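PDB 6NZS: dextranase from Pseudarthrobacter oxydans, which catalyses the endohydrolysis of (1->6)-alpha-D-glucosidic linkages in dextran, as a member of glycosyl hydrolase family 49. Local coordinates for residues A[102-108]-A[150-154]; A[175-179]-A[511-515]; A[238-244]-A[287-291]; A[334-338]-A[360-364]. All blocks are in the same frame, centred on the assembly; numbering follows the deposited sequence.

Interaction 1 of 4, residues A[102-108]-A[150-154]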
loop_
_atom_site.group_PDB
_atom_site.type_symbol
_atom_site.label_atom_id
_atom_site.label_comp_id
_atom_site.label_asym_id
_atom_site.label_seq_id
_atom_site.Cartn_x
_atom_site.Cartn_y
_atom_site.Cartn_z
ATOM N N LEU A 102 -22.792 -1.828 -11.008
ATOM C CA LEU A 102 -22.868 -0.597 -10.237
ATOM C C LEU A 102 -24.268 -0.505 -9.637
ATOM O O LEU A 102 -25.265 -0.655 -10.354
ATOM C CB LEU A 102 -22.596 0.580 -11.174
ATOM C CG LEU A 102 -22.526 1.996 -10.603
ATOM C CD1 LEU A 102 -21.486 2.112 -9.489
ATOM C CD2 LEU A 102 -22.225 2.990 -11.716
ATOM N N ARG A 103 -24.342 -0.266 -8.323
ATOM C CA ARG A 103 -25.585 -0.331 -7.556
ATOM C C ARG A 103 -26.290 1.011 -7.419
ATOM O O ARG A 103 -27.384 1.057 -6.845
ATOM C CB ARG A 103 -25.306 -0.849 -6.137
ATOM C CG ARG A 103 -24.899 -2.308 -6.049
ATOM C CD ARG A 103 -24.736 -2.765 -4.595
ATOM N NE ARG A 103 -25.927 -2.540 -3.765
ATOM C CZ ARG A 103 -26.951 -3.386 -3.663
ATOM N NH1 ARG A 103 -26.955 -4.523 -4.345
ATOM N NH2 ARG A 103 -27.984 -3.092 -2.886
ATOM N N THR A 104 -25.695 2.098 -7.902
ATOM C CA THR A 104 -26.138 3.446 -7.551
ATOM C C THR A 104 -27.342 3.926 -8.349
ATOM O O THR A 104 -27.925 4.954 -7.986
ATOM C CB THR A 104 -25.004 4.424 -7.829
ATOM O OG1 THR A 104 -24.650 4.309 -9.212
ATOM C CG2 THR A 104 -23.785 4.111 -6.962
ATOM N N GLY A 105 -27.715 3.235 -9.419
ATOM C CA GLY A 105 -28.673 3.758 -10.367
ATOM C C GLY A 105 -28.051 4.501 -11.527
ATOM O O GLY A 105 -28.757 4.817 -12.495
ATOM N N GLN A 106 -26.758 4.796 -11.463
ATOM C CA GLN A 106 -26.069 5.378 -12.598
ATOM C C GLN A 106 -25.896 4.328 -13.686
ATOM O O GLN A 106 -25.854 3.122 -13.421
ATOM C CB GLN A 106 -24.694 5.884 -12.173
ATOM C CG GLN A 106 -24.745 7.014 -11.153
ATOM C CD GLN A 106 -23.415 7.220 -10.470
ATOM O OE1 GLN A 106 -22.868 6.292 -9.888
ATOM N NE2 GLN A 106 -22.881 8.433 -10.549
ATOM N N THR A 107 -25.798 4.792 -14.926
ATOM C CA THR A 107 -25.674 3.889 -16.058
ATOM C C THR A 107 -24.449 4.241 -16.887
ATOM O O THR A 107 -23.871 5.329 -16.773
ATOM C CB THR A 107 -26.927 3.908 -16.933
ATOM O OG1 THR A 107 -27.192 5.250 -17.345
ATOM C CG2 THR A 107 -28.121 3.346 -16.162
ATOM N N ILE A 108 -24.051 3.285 -17.725
ATOM C CA ILE A 108 -22.939 3.455 -18.647
ATOM C C ILE A 108 -23.424 3.087 -20.041
ATOM O O ILE A 108 -24.377 2.326 -20.212
ATOM C CB ILE A 108 -21.702 2.615 -18.265
ATOM C CG1 ILE A 108 -22.087 1.153 -18.034
ATOM C CG2 ILE A 108 -21.032 3.194 -17.029
ATOM C CD1 ILE A 108 -20.896 0.244 -17.786
ATOM N N PHE A 150 -15.807 2.772 -13.034
ATOM C CA PHE A 150 -16.961 3.193 -13.821
ATOM C C PHE A 150 -16.912 4.710 -14.003
ATOM O O PHE A 150 -16.790 5.457 -13.023
ATOM C CB PHE A 150 -18.255 2.820 -13.097
ATOM C CG PHE A 150 -18.621 1.362 -13.183
ATOM C CD1 PHE A 150 -17.967 0.415 -12.401
ATOM C CD2 PHE A 150 -19.649 0.949 -14.013
ATOM C CE1 PHE A 150 -18.322 -0.926 -12.468
ATOM C CE2 PHE A 150 -20.006 -0.392 -14.085
ATOM C CZ PHE A 150 -19.340 -1.325 -13.314
ATOM N N GLU A 151 -17.008 5.161 -15.253
ATOM C CA GLU A 151 -16.935 6.592 -15.550
ATOM C C GLU A 151 -17.848 7.475 -14.698
ATOM O O GLU A 151 -17.370 8.521 -14.220
ATOM C CB GLU A 151 -17.130 6.832 -17.055
ATOM C CG GLU A 151 -16.662 8.203 -17.514
ATOM C CD GLU A 151 -16.817 8.382 -19.007
ATOM O OE1 GLU A 151 -16.246 7.568 -19.768
ATOM O OE2 GLU A 151 -17.519 9.329 -19.419
ATOM N N PRO A 152 -19.124 7.140 -14.454
ATOM C CA PRO A 152 -19.964 8.021 -13.622
ATOM C C PRO A 152 -19.503 8.150 -12.178
ATOM O O PRO A 152 -19.973 9.062 -11.483
ATOM C CB PRO A 152 -21.357 7.375 -13.696
ATOM C CG PRO A 152 -21.305 6.453 -14.853
ATOM C CD PRO A 152 -19.898 6.016 -15.019
ATOM N N GLN A 153 -18.616 7.273 -11.700
ATOM C CA GLN A 153 -18.080 7.361 -10.347
ATOM C C GLN A 153 -16.852 8.259 -10.243
ATOM O O GLN A 153 -16.430 8.576 -9.125
ATOM C CB GLN A 153 -17.777 5.952 -9.825
ATOM C CG GLN A 153 -19.016 5.245 -9.305
ATOM C CD GLN A 153 -19.516 5.886 -8.035
ATOM O OE1 GLN A 153 -18.747 6.099 -7.100
ATOM N NE2 GLN A 153 -20.794 6.236 -8.002
ATOM N N LEU A 154 -16.277 8.682 -11.361
ATOM C CA LEU A 154 -15.069 9.491 -11.316
ATOM C C LEU A 154 -15.356 10.870 -10.745
ATOM O O LEU A 154 -16.392 11.477 -11.024
ATOM C CB LEU A 154 -14.479 9.651 -12.719
ATOM C CG LEU A 154 -14.009 8.368 -13.408
ATOM C CD1 LEU A 154 -13.437 8.678 -14.782
ATOM C CD2 LEU A 154 -12.985 7.654 -12.528
#
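F150, the last residue of strand 144-150, turns its ring into the pocket between L102 and I108. CB of L102 sits over one ring face, 4.2 Å from the centroid and 18° off the normal, a CH-pi contact; CD2 of L102 reaches F150 CD2 at 4.0 Å, and I108 CD1 approaches F150 CE2 at 3.9 Å. A single 3-10 turn, 151-153, follows, closed by Q153 N to F150 O at 2.9 Å. Within it P152 packs its CD against I108 CG2 (3.6 Å) and its CG against the carbonyl O of T107 (3.4 Å), while its own carbonyl O receives a weak hydrogen bond from Q106 NE2 at 3.1 Å. Q153 then donates from NE2 to Q106 OE1 (2.8 Å); its OE1 is held by N184 of strand 176-192. Q106 OE1 also accepts from T104 OG1 at 2.8 Å, and that hydroxyl accepts from the backbone N of Q106 at 3.1 Å, an ST turn that shapes the 102-108 loop. The contact thus ties two loops of the N-terminal Ig-like domain. An apolar cluster around F150 lies next to an amide network centred on Q106, so the loops are fixed by directional polar bonds as well as by packing.

Interaction 2 of 4, residues A[175-179]-A[511-515]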
loop_
_atom_site.group_PDB
_atom_site.type_symbol
_atom_site.label_atom_id
_atom_site.label_comp_id
_atom_site.label_asym_id
_atom_site.label_seq_id
_atom_site.Cartn_x
_atom_site.Cartn_y
_atom_site.Cartn_z
ATOM N N ASN A 175 -9.380 26.470 -8.924
ATOM C CA ASN A 175 -8.468 25.584 -8.213
ATOM C C ASN A 175 -7.632 24.784 -9.211
ATOM O O ASN A 175 -7.808 24.885 -10.425
ATOM C CB ASN A 175 -9.261 24.695 -7.255
ATOM C CG ASN A 175 -9.965 25.493 -6.180
ATOM O OD1 ASN A 175 -9.489 26.552 -5.766
ATOM N ND2 ASN A 175 -11.087 24.982 -5.705
ATOM N N ARG A 176 -6.706 23.981 -8.689
ATOM C CA ARG A 176 -5.756 23.237 -9.513
ATOM C C ARG A 176 -6.069 21.748 -9.445
ATOM O O ARG A 176 -6.119 21.175 -8.356
ATOM C CB ARG A 176 -4.321 23.456 -9.021
ATOM C CG ARG A 176 -3.935 24.906 -8.875
ATOM C CD ARG A 176 -3.942 25.655 -10.198
ATOM N NE ARG A 176 -3.390 26.987 -9.966
ATOM C CZ ARG A 176 -2.086 27.251 -9.928
ATOM N NH1 ARG A 176 -1.190 26.293 -10.152
ATOM N NH2 ARG A 176 -1.669 28.488 -9.675
ATOM N N ALA A 177 -6.233 21.116 -10.605
ATOM C CA ALA A 177 -6.508 19.679 -10.638
ATOM C C ALA A 177 -5.322 18.891 -10.095
ATOM O O ALA A 177 -4.167 19.154 -10.448
ATOM C CB ALA A 177 -6.819 19.234 -12.067
ATOM N N ILE A 178 -5.613 17.927 -9.227
ATOM C CA ILE A 178 -4.604 17.056 -8.633
ATOM C C ILE A 178 -4.678 15.640 -9.206
ATOM O O ILE A 178 -3.659 15.074 -9.612
ATOM C CB ILE A 178 -4.714 17.057 -7.089
ATOM C CG1 ILE A 178 -4.354 18.444 -6.526
ATOM C CG2 ILE A 178 -3.853 15.961 -6.466
ATOM C CD1 ILE A 178 -2.965 18.964 -6.927
ATOM N N HIS A 179 -5.876 15.055 -9.256
ATOM C CA HIS A 179 -5.993 13.687 -9.741
ATOM C C HIS A 179 -7.462 13.338 -9.928
ATOM O O HIS A 179 -8.321 13.841 -9.202
ATOM C CB HIS A 179 -5.352 12.702 -8.752
ATOM C CG HIS A 179 -5.077 11.360 -9.350
ATOM N ND1 HIS A 179 -3.960 11.105 -10.120
ATOM C CD2 HIS A 179 -5.787 10.208 -9.319
ATOM C CE1 HIS A 179 -3.994 9.847 -10.533
ATOM N NE2 HIS A 179 -5.089 9.281 -10.061
ATOM N N ASN A 511 0.313 17.311 -12.642
ATOM C CA ASN A 511 -0.937 17.900 -12.176
ATOM C C ASN A 511 -0.963 19.409 -12.446
ATOM O O ASN A 511 -0.085 19.973 -13.109
ATOM C CB ASN A 511 -1.198 17.514 -10.722
ATOM C CG ASN A 511 -0.174 18.106 -9.750
ATOM O OD1 ASN A 511 0.466 19.120 -10.028
ATOM N ND2 ASN A 511 -0.027 17.465 -8.595
ATOM N N GLY A 512 -1.987 20.085 -11.935
ATOM C CA GLY A 512 -2.191 21.498 -12.193
ATOM C C GLY A 512 -1.440 22.482 -11.311
ATOM O O GLY A 512 -1.685 23.692 -11.400
ATOM N N LEU A 513 -0.526 22.016 -10.465
ATOM C CA LEU A 513 0.256 22.918 -9.630
ATOM C C LEU A 513 1.223 23.723 -10.495
ATOM O O LEU A 513 1.460 23.413 -11.665
ATOM C CB LEU A 513 1.059 22.107 -8.613
ATOM C CG LEU A 513 0.229 21.301 -7.618
ATOM C CD1 LEU A 513 1.132 20.406 -6.804
ATOM C CD2 LEU A 513 -0.570 22.240 -6.710
ATOM N N ASP A 514 1.795 24.772 -9.903
ATOM C CA ASP A 514 2.865 25.489 -10.585
ATOM C C ASP A 514 4.044 24.547 -10.803
ATOM O O ASP A 514 4.306 23.649 -9.994
ATOM C CB ASP A 514 3.367 26.647 -9.722
ATOM C CG ASP A 514 2.378 27.786 -9.615
ATOM O OD1 ASP A 514 1.236 27.668 -10.098
ATOM O OD2 ASP A 514 2.763 28.821 -9.030
ATOM N N TRP A 515 4.797 24.776 -11.882
ATOM C CA TRP A 515 5.924 23.883 -12.148
ATOM C C TRP A 515 6.966 23.919 -11.034
ATOM O O TRP A 515 7.655 22.922 -10.807
ATOM C CB TRP A 515 6.539 24.090 -13.544
ATOM C CG TRP A 515 6.965 25.493 -13.918
ATOM C CD1 TRP A 515 6.263 26.379 -14.691
ATOM C CD2 TRP A 515 8.197 26.144 -13.581
ATOM N NE1 TRP A 515 6.977 27.542 -14.842
ATOM C CE2 TRP A 515 8.162 27.428 -14.168
ATOM C CE3 TRP A 515 9.319 25.771 -12.837
ATOM C CZ2 TRP A 515 9.209 28.342 -14.033
ATOM C CZ3 TRP A 515 10.364 26.687 -12.700
ATOM C CH2 TRP A 515 10.293 27.956 -13.292
HETATM O O HOH W 1 0.869 30.633 -8.742
HETATM O O HOH W 2 -1.097 14.837 -8.385
#
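R176 carries its guanidinium across to the 511-515 loop through an m, m start to the side chain, with chi3 t. From there NH1 donates to the carbonyl O of G512 at 2.9 Å and to OD1 of D514 at 2.8 Å, and NH2 reaches the same D514 OD1 at 3.0 Å; both acceptors lie at the guanidinium edge. The m rotamer of D514 brings its carboxylate into this salt bridge, and water 1 donates to D514 OD2 at 2.6 Å. I178, also m, m, starts out away from the loop, yet its CD1 meets L513 CG at 4.0 Å. N511 adopts p, which lets OD1 accept from L513 N at 3.1 Å, an Asx turn; its ND2 is bridged by water 2 to I178 O (2.8 and 2.9 Å). Between the backbones, G512 N donates to A177 O at 2.8 Å. G512 is close-packed here: an ideal CB would lie only 3.0 Å from A177 N. The R176-D514 charge pair thus ties strand 176-192 of the Ig-like domain to a late beta-helix loop at the more exposed end, while the G512-A177 backbone bond and the water 2 bridge hold the register toward the buried end.

Interaction 3 of 4, residues A[238-244]-A[287-291]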
loop_
_atom_site.group_PDB
_atom_site.type_symbol
_atom_site.label_atom_id
_atom_site.label_comp_id
_atom_site.label_asym_id
_atom_site.label_seq_id
_atom_site.Cartn_x
_atom_site.Cartn_y
_atom_site.Cartn_z
ATOM N N SER A 238 -13.914 -10.295 16.729
ATOM C CA SER A 238 -13.758 -8.927 17.216
ATOM C C SER A 238 -12.830 -8.901 18.424
ATOM O O SER A 238 -13.121 -9.533 19.444
ATOM C CB SER A 238 -15.120 -8.337 17.600
ATOM O OG SER A 238 -14.953 -7.096 18.267
ATOM N N MET A 239 -11.728 -8.153 18.319
ATOM C CA MET A 239 -10.842 -7.936 19.461
ATOM C C MET A 239 -11.246 -6.733 20.301
ATOM O O MET A 239 -10.827 -6.632 21.459
ATOM C CB MET A 239 -9.388 -7.766 19.003
ATOM C CG MET A 239 -8.733 -9.042 18.476
ATOM S SD MET A 239 -6.953 -8.857 18.269
ATOM C CE MET A 239 -6.611 -10.144 17.071
ATOM N N GLY A 240 -12.050 -5.830 19.749
ATOM C CA GLY A 240 -12.448 -4.618 20.433
ATOM C C GLY A 240 -11.463 -3.480 20.232
ATOM O O GLY A 240 -10.344 -3.649 19.742
ATOM N N SER A 241 -11.893 -2.282 20.633
ATOM C CA SER A 241 -11.037 -1.108 20.510
ATOM C C SER A 241 -9.915 -1.069 21.537
ATOM O O SER A 241 -8.983 -0.271 21.379
ATOM C CB SER A 241 -11.879 0.162 20.659
ATOM O OG SER A 241 -12.462 0.220 21.953
ATOM N N ASP A 242 -9.977 -1.906 22.573
ATOM C CA ASP A 242 -9.086 -1.788 23.722
ATOM C C ASP A 242 -8.275 -3.055 23.969
ATOM O O ASP A 242 -7.865 -3.324 25.102
ATOM C CB ASP A 242 -9.857 -1.372 24.975
ATOM C CG ASP A 242 -10.969 -2.346 25.342
ATOM O OD1 ASP A 242 -11.293 -3.246 24.539
ATOM O OD2 ASP A 242 -11.523 -2.214 26.456
ATOM N N TYR A 243 -8.025 -3.834 22.918
ATOM C CA TYR A 243 -7.194 -5.023 23.030
ATOM C C TYR A 243 -6.637 -5.347 21.656
ATOM O O TYR A 243 -7.329 -5.185 20.646
ATOM C CB TYR A 243 -8.004 -6.220 23.545
ATOM C CG TYR A 243 -7.330 -7.578 23.383
ATOM C CD1 TYR A 243 -6.403 -8.038 24.316
ATOM C CD2 TYR A 243 -7.639 -8.411 22.308
ATOM C CE1 TYR A 243 -5.793 -9.281 24.171
ATOM C CE2 TYR A 243 -7.028 -9.651 22.155
ATOM C CZ TYR A 243 -6.114 -10.082 23.090
ATOM O OH TYR A 243 -5.515 -11.321 22.931
ATOM N N HIS A 244 -5.382 -5.777 21.627
ATOM C CA HIS A 244 -4.823 -6.475 20.481
ATOM C C HIS A 244 -4.074 -7.692 20.995
ATOM O O HIS A 244 -3.661 -7.739 22.156
ATOM C CB HIS A 244 -3.935 -5.580 19.601
ATOM C CG HIS A 244 -2.609 -5.233 20.206
ATOM N ND1 HIS A 244 -2.469 -4.796 21.506
ATOM C CD2 HIS A 244 -1.364 -5.230 19.673
ATOM C CE1 HIS A 244 -1.195 -4.548 21.750
ATOM N NE2 HIS A 244 -0.503 -4.800 20.654
ATOM N N GLU A 287 -10.316 -1.423 12.095
ATOM C CA GLU A 287 -11.403 -0.446 12.111
ATOM C C GLU A 287 -11.835 -0.043 13.519
ATOM O O GLU A 287 -12.360 1.063 13.703
ATOM C CB GLU A 287 -12.596 -1.012 11.343
ATOM C CG GLU A 287 -13.260 -2.210 12.013
ATOM C CD GLU A 287 -14.169 -2.962 11.062
ATOM O OE1 GLU A 287 -13.644 -3.630 10.144
ATOM O OE2 GLU A 287 -15.403 -2.893 11.223
ATOM N N GLN A 288 -11.660 -0.916 14.512
ATOM C CA GLN A 288 -12.113 -0.598 15.865
ATOM C C GLN A 288 -11.147 0.302 16.619
ATOM O O GLN A 288 -11.532 0.863 17.652
ATOM C CB GLN A 288 -12.366 -1.874 16.678
ATOM C CG GLN A 288 -13.367 -2.808 16.027
ATOM C CD GLN A 288 -13.639 -4.076 16.827
ATOM O OE1 GLN A 288 -12.717 -4.782 17.223
ATOM N NE2 GLN A 288 -14.910 -4.376 17.046
ATOM N N TYR A 289 -9.921 0.468 16.136
ATOM C CA TYR A 289 -8.919 1.255 16.841
ATOM C C TYR A 289 -8.997 2.716 16.421
ATOM O O TYR A 289 -9.190 3.029 15.244
ATOM C CB TYR A 289 -7.512 0.720 16.563
ATOM C CG TYR A 289 -7.307 -0.723 16.974
ATOM C CD1 TYR A 289 -7.395 -1.103 18.309
ATOM C CD2 TYR A 289 -7.021 -1.700 16.031
ATOM C CE1 TYR A 289 -7.216 -2.414 18.693
ATOM C CE2 TYR A 289 -6.830 -3.011 16.403
ATOM C CZ TYR A 289 -6.930 -3.364 17.734
ATOM O OH TYR A 289 -6.749 -4.683 18.093
ATOM N N VAL A 290 -8.846 3.606 17.404
ATOM C CA VAL A 290 -8.746 5.032 17.128
ATOM C C VAL A 290 -7.413 5.327 16.447
ATOM O O VAL A 290 -6.429 4.589 16.603
ATOM C CB VAL A 290 -8.896 5.819 18.446
ATOM C CG1 VAL A 290 -7.692 5.581 19.361
ATOM C CG2 VAL A 290 -9.086 7.303 18.189
ATOM N N TYR A 291 -7.381 6.406 15.665
ATOM C CA TYR A 291 -6.124 6.913 15.127
ATOM C C TYR A 291 -5.109 7.053 16.247
ATOM O O TYR A 291 -5.413 7.612 17.302
ATOM C CB TYR A 291 -6.364 8.294 14.523
ATOM C CG TYR A 291 -5.134 9.006 13.996
ATOM C CD1 TYR A 291 -4.334 8.430 13.015
ATOM C CD2 TYR A 291 -4.786 10.272 14.465
ATOM C CE1 TYR A 291 -3.231 9.091 12.515
ATOM C CE2 TYR A 291 -3.685 10.941 13.973
ATOM C CZ TYR A 291 -2.904 10.355 12.995
ATOM O OH TYR A 291 -1.806 11.031 12.504
HETATM O O HOH W 3 -10.011 -4.512 17.075
HETATM O O HOH W 4 -8.562 2.281 20.240
#
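Two loops of the right-handed parallel beta-helix meet here, one leaving strand 235-238 and the other leaving strand 283-285, two coils further on. S238 OG, at the end of its strand, accepts from Q288 NE2 at 3.0 Å. Next, M239 CB lies 4.2 Å from Y289 OH. The chain then turns through G240, whose backbone at phi 87°, psi 168° would press a CB against the preceding carbonyl. G240 N donates to Q288 OE1 at 2.8 Å, so the one side-chain amide of Q288 uses both ends on the 238-244 loop; its m, t conformation extends it there. Water 3 completes this corner, donating to G240 O at 2.8 Å and to Q288 OE1 at 2.7 Å. S241 is the point of closest backbone approach, with its CA 4.8 Å from that of Q288 and its CB 3.1 Å from Q288 O. Its carbonyl O lies near the plane of the Y289 ring, 3.6 Å from CD1, and receives water 4 at 2.8 Å, which in turn accepts from V290 N at 3.1 Å. Beyond D242 the loop doubles back, and Y243, whose own hydroxyl pairs with N223, presents its carbonyl to Y289. H244, hydrogen-bonded through ND1 to Y299, packs its CB 3.3 Å from Y289 OH, the same hydroxyl that donates to Y243 O at 2.7 Å.

Interaction 4 of 4, residues A[334-338]-A[360-364]; sequences VAEPP and QVGSW
A335 rests its CB against V361 (m) CG2 at 3.6 Å, on the sheet face that W87 of strand 84-92 covers. V334 (t) and Q360 (t, t) point to the other face. The strands run parallel in register, V334 beside Q360 and A335 beside V361, CA atoms 4.7 and 4.8 Å apart. V361 N donates to V334 O (2.9 Å), and E336 N to V361 O (3.0 Å). CA-H...O contacts run from Q360 CA to V334 O (3.2 Å) and A335 CA to V361 O (3.3 Å). Such is the stacking of coils in a right-handed parallel beta-helix; each strand is followed by a left-handed helical residue, E336 (phi/psi 50/56°) beside G362 (66/41°), their CA atoms 4.6 Å apart and E336 CA 3.3 Å from G362 O. E336 CG lies at the edge of the W364 indole, 4.1 Å from CD1, while S58 OG is hydrogen-bonded to E336 OE1 and W364 NE1, and S62 OG to E336 OE2. P337 CG is 3.9 Å from S363 OG, which accepts from Q360 NE2 (2.9 Å) and donates to N385 O; S363 centres an inverse gamma turn. Water 5 joins P337 O (2.8 Å) to G362 O (3.1 Å).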
loop_
_atom_site.group_PDB
_atom_site.type_symbol
_atom_site.label_atom_id
_atom_site.label_comp_id
_atom_site.label_asym_id
_atom_site.label_seq_id
_atom_site.Cartn_x
_atom_site.Cartn_y
_atom_site.Cartn_z
ATOM N N VAL A 334 -4.934 -6.435 4.926
ATOM C CA VAL A 334 -4.892 -5.578 6.108
ATOM C C VAL A 334 -5.708 -4.330 5.792
ATOM O O VAL A 334 -5.363 -3.571 4.877
ATOM C CB VAL A 334 -3.442 -5.223 6.475
ATOM C CG1 VAL A 334 -3.407 -4.189 7.605
ATOM C CG2 VAL A 334 -2.687 -6.492 6.865
ATOM N N ALA A 335 -6.800 -4.119 6.524
ATOM C CA ALA A 335 -7.729 -3.031 6.249
ATOM C C ALA A 335 -7.747 -2.030 7.392
ATOM O O ALA A 335 -7.631 -2.404 8.563
ATOM C CB ALA A 335 -9.145 -3.572 6.050
ATOM N N GLU A 336 -7.917 -0.758 7.038
ATOM C CA GLU A 336 -8.168 0.314 7.996
ATOM C C GLU A 336 -7.201 0.354 9.183
ATOM O O GLU A 336 -7.624 0.334 10.345
ATOM C CB GLU A 336 -9.613 0.281 8.474
ATOM C CG GLU A 336 -10.431 1.444 7.990
ATOM C CD GLU A 336 -11.906 1.282 8.278
ATOM O OE1 GLU A 336 -12.668 0.943 7.353
ATOM O OE2 GLU A 336 -12.297 1.518 9.431
ATOM N N PRO A 337 -5.903 0.443 8.934
ATOM C CA PRO A 337 -4.946 0.526 10.038
ATOM C C PRO A 337 -5.076 1.858 10.762
ATOM O O PRO A 337 -5.358 2.896 10.140
ATOM C CB PRO A 337 -3.588 0.409 9.330
ATOM C CG PRO A 337 -3.843 0.916 7.955
ATOM C CD PRO A 337 -5.235 0.481 7.619
ATOM N N PRO A 338 -4.889 1.867 12.087
ATOM C CA PRO A 338 -4.869 3.128 12.841
ATOM C C PRO A 338 -3.496 3.784 12.898
ATOM O O PRO A 338 -3.389 4.929 13.374
ATOM C CB PRO A 338 -5.285 2.674 14.245
ATOM C CG PRO A 338 -4.684 1.295 14.358
ATOM C CD PRO A 338 -4.854 0.688 12.972
ATOM N N GLN A 360 -3.047 -4.111 1.378
ATOM C CA GLN A 360 -3.404 -3.112 2.377
ATOM C C GLN A 360 -4.443 -2.185 1.763
ATOM O O GLN A 360 -4.220 -1.636 0.682
ATOM C CB GLN A 360 -2.156 -2.333 2.807
ATOM C CG GLN A 360 -2.390 -1.298 3.884
ATOM C CD GLN A 360 -1.095 -0.597 4.269
ATOM O OE1 GLN A 360 0.007 -1.171 4.183
ATOM N NE2 GLN A 360 -1.207 0.647 4.670
ATOM N N VAL A 361 -5.595 -2.044 2.429
ATOM C CA VAL A 361 -6.724 -1.269 1.919
ATOM C C VAL A 361 -7.238 -0.339 3.010
ATOM O O VAL A 361 -7.042 -0.577 4.203
ATOM C CB VAL A 361 -7.887 -2.155 1.405
ATOM C CG1 VAL A 361 -7.415 -3.053 0.276
ATOM C CG2 VAL A 361 -8.479 -3.000 2.526
ATOM N N GLY A 362 -7.924 0.719 2.591
ATOM C CA GLY A 362 -8.545 1.603 3.571
ATOM C C GLY A 362 -7.574 2.367 4.448
ATOM O O GLY A 362 -7.829 2.544 5.648
ATOM N N SER A 363 -6.488 2.869 3.869
ATOM C CA SER A 363 -5.449 3.570 4.629
ATOM C C SER A 363 -5.734 5.076 4.645
ATOM O O SER A 363 -5.034 5.895 4.045
ATOM C CB SER A 363 -4.077 3.254 4.050
ATOM O OG SER A 363 -3.763 1.881 4.221
ATOM N N TRP A 364 -6.793 5.440 5.375
ATOM C CA TRP A 364 -7.284 6.816 5.334
ATOM C C TRP A 364 -6.445 7.777 6.170
ATOM O O TRP A 364 -6.229 8.921 5.758
ATOM C CB TRP A 364 -8.739 6.850 5.796
ATOM C CG TRP A 364 -9.610 5.885 5.056
ATOM C CD1 TRP A 364 -10.130 4.709 5.532
ATOM C CD2 TRP A 364 -10.065 6.007 3.702
ATOM N NE1 TRP A 364 -10.886 4.099 4.561
ATOM C CE2 TRP A 364 -10.865 4.871 3.428
ATOM C CE3 TRP A 364 -9.886 6.965 2.701
ATOM C CZ2 TRP A 364 -11.476 4.668 2.188
ATOM C CZ3 TRP A 364 -10.493 6.767 1.462
ATOM C CH2 TRP A 364 -11.278 5.625 1.219
HETATM O O HOH W 5 -6.978 4.094 8.144
#

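Interaction 1 lies within the Ig-like domain, while interactions 3 and 4 join segments of the beta-helix, the latter covered by W87 and S58 of the Ig-like domain. Interaction 2 spans both parts, its segments 332 residues apart, with interactions 3 and 4 along the chain between them. Interactions 3 and 4 are the neighbours, centres about 13 Å apart and touching: E287 CB lies 3.2 Å from E336 OE2, and Y289 CB 3.6 Å from P338 CG. The same Y289 that holds the 238-244 loop packs on the turn leaving strand 325-335. Interactions 1 and 2, centres about 26 Å apart, do not touch; strand 176-192, which begins in interaction 2, supplies N184 to Q153 of interaction 1.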